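Side-chain contact in transcriptional regulator, PadR family (Enterococcus faecalis, PDB 3HHH), which probably binds DNA through a winged helix-turn-helix domain and regulates transcription as a dimer: residues W95-L98 against S99-N103. Residues are numbered along the deposited sequence; the frame is centred on the assembly and turned at random.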
loop_
_atom_site.group_PDB
_atom_site.type_symbol
_atom_site.label_atom_id
_atom_site.label_comp_id
_atom_site.label_asym_id
_atom_site.label_seq_id
_atom_site.Cartn_x
_atom_site.Cartn_y
_atom_site.Cartn_z
ATOM N N TRP B 95 9.525 -1.474 2.448
ATOM C CA TRP B 95 8.939 -0.156 2.253
ATOM C C TRP B 95 9.964 0.824 1.699
ATOM O O TRP B 95 9.676 1.553 0.753
ATOM C CB TRP B 95 8.351 0.389 3.558
ATOM C CG TRP B 95 8.136 1.869 3.519
ATOM C CD1 TRP B 95 8.937 2.822 4.066
ATOM C CD2 TRP B 95 7.070 2.565 2.870
ATOM N NE1 TRP B 95 8.431 4.071 3.814
ATOM C CE2 TRP B 95 7.284 3.942 3.080
ATOM C CE3 TRP B 95 5.951 2.159 2.137
ATOM C CZ2 TRP B 95 6.420 4.920 2.581
ATOM C CZ3 TRP B 95 5.089 3.130 1.643
ATOM C CH2 TRP B 95 5.331 4.495 1.868
ATOM N N THR B 96 11.156 0.841 2.290
ATOM C CA THR B 96 12.210 1.764 1.868
ATOM C C THR B 96 12.564 1.568 0.392
ATOM O O THR B 96 12.851 2.534 -0.319
ATOM C CB THR B 96 13.475 1.612 2.737
ATOM O OG1 THR B 96 13.132 1.829 4.111
ATOM C CG2 THR B 96 14.553 2.612 2.323
ATOM N N LEU B 97 12.522 0.316 -0.058
ATOM C CA LEU B 97 12.774 -0.011 -1.454
ATOM C C LEU B 97 11.609 0.464 -2.326
ATOM O O LEU B 97 11.810 1.209 -3.283
ATOM C CB LEU B 97 12.986 -1.519 -1.610
ATOM C CG LEU B 97 13.582 -2.005 -2.930
ATOM C CD1 LEU B 97 14.935 -1.361 -3.178
ATOM C CD2 LEU B 97 13.703 -3.524 -2.920
ATOM N N LEU B 98 10.397 0.038 -1.976
ATOM C CA LEU B 98 9.177 0.438 -2.688
ATOM C C LEU B 98 9.090 1.956 -2.797
ATOM O O LEU B 98 8.942 2.502 -3.889
ATOM C CB LEU B 98 7.940 -0.100 -1.958
ATOM C CG LEU B 98 6.552 0.249 -2.512
ATOM C CD1 LEU B 98 6.348 -0.340 -3.891
ATOM C CD2 LEU B 98 5.474 -0.238 -1.567
ATOM N N SER B 99 9.199 2.622 -1.652
ATOM C CA SER B 99 9.136 4.081 -1.577
ATOM C C SER B 99 10.103 4.735 -2.571
ATOM O O SER B 99 9.771 5.734 -3.203
ATOM C CB SER B 99 9.441 4.541 -0.144
ATOM O OG SER B 99 9.087 5.895 0.063
ATOM N N LYS B 100 11.291 4.152 -2.707
ATOM C CA LYS B 100 12.321 4.654 -3.616
ATOM C C LYS B 100 11.920 4.436 -5.069
ATOM O O LYS B 100 11.997 5.355 -5.879
ATOM C CB LYS B 100 13.644 3.947 -3.323
ATOM C CG LYS B 100 14.851 4.486 -4.066
ATOM C CD LYS B 100 16.120 3.841 -3.527
ATOM C CE LYS B 100 17.211 3.751 -4.572
ATOM N NZ LYS B 100 18.318 2.879 -4.094
ATOM N N GLN B 101 11.488 3.217 -5.386
ATOM C CA GLN B 101 11.024 2.864 -6.734
ATOM C C GLN B 101 9.859 3.735 -7.203
ATOM O O GLN B 101 9.841 4.195 -8.347
ATOM C CB GLN B 101 10.599 1.393 -6.780
ATOM C CG GLN B 101 11.764 0.419 -6.672
ATOM C CD GLN B 101 11.357 -0.952 -6.169
ATOM O OE1 GLN B 101 10.257 -1.143 -5.645
ATOM N NE2 GLN B 101 12.256 -1.918 -6.314
ATOM N N VAL B 102 8.896 3.956 -6.310
ATOM C CA VAL B 102 7.692 4.720 -6.632
ATOM C C VAL B 102 7.984 6.217 -6.765
ATOM O O VAL B 102 7.433 6.881 -7.647
ATOM C CB VAL B 102 6.580 4.495 -5.577
ATOM C CG1 VAL B 102 5.356 5.350 -5.886
ATOM C CG2 VAL B 102 6.201 3.019 -5.513
ATOM N N ASN B 103 8.844 6.747 -5.892
ATOM C CA ASN B 103 9.260 8.154 -5.980
ATOM C C ASN B 103 10.124 8.439 -7.211
ATOM O O ASN B 103 10.097 9.549 -7.741
ATOM C CB ASN B 103 9.981 8.613 -4.702
ATOM C CG ASN B 103 9.017 9.130 -3.637
ATOM O OD1 ASN B 103 9.066 8.714 -2.481
ATOM N ND2 ASN B 103 8.137 10.043 -4.027
#
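Trp95 and Ser99, one turn apart on the long C-terminal helix 82-106, make a local i to i+4 side-chain contact, repeated by Leu97 with Gln101 and Leu98 with Val102. Ser99 CB lies over one face of the indole, 4.2 Å from the centroid of the five-membered ring of Trp95 and 21° off its normal, a CH-pi contact offset toward the rim. A chi1 of 162° sets CG of Trp95 beside the carbonyl carbon, so the indole leans along the helix toward Ser99; a small serine fits against so broad a ring. The backbone bond from Ser99 N to Trp95 O, 2.7 Å, holds this turn of the helix. Leu98 and Val102 run side by side, Leu98 CD1 reaching Val102 CG2 at 3.7 Å, and these branched apolar groups suit a buried helix face. On a more exposed side, the side chains of Leu97 and Gln101 cross at a slant, NE2 of Gln101 3.6 Å from Leu97 CG, so that the leucine lies against the amide end of an extended polar chain. The backbone bond from Lys100 N to Thr96 O is longer, at 3.3 Å, and more bent. The second subunit packs against the buried face: Trp95 lies on Val102 of that subunit and hydrogen-bonds through NE1 to Asn103 of the same subunit, while Leu98 meets Leu9 in helix 6-9 of the second subunit. Helix 82-106, which follows strands 62-69 and 74-80, thus brings this C-terminal part into the dimer interface.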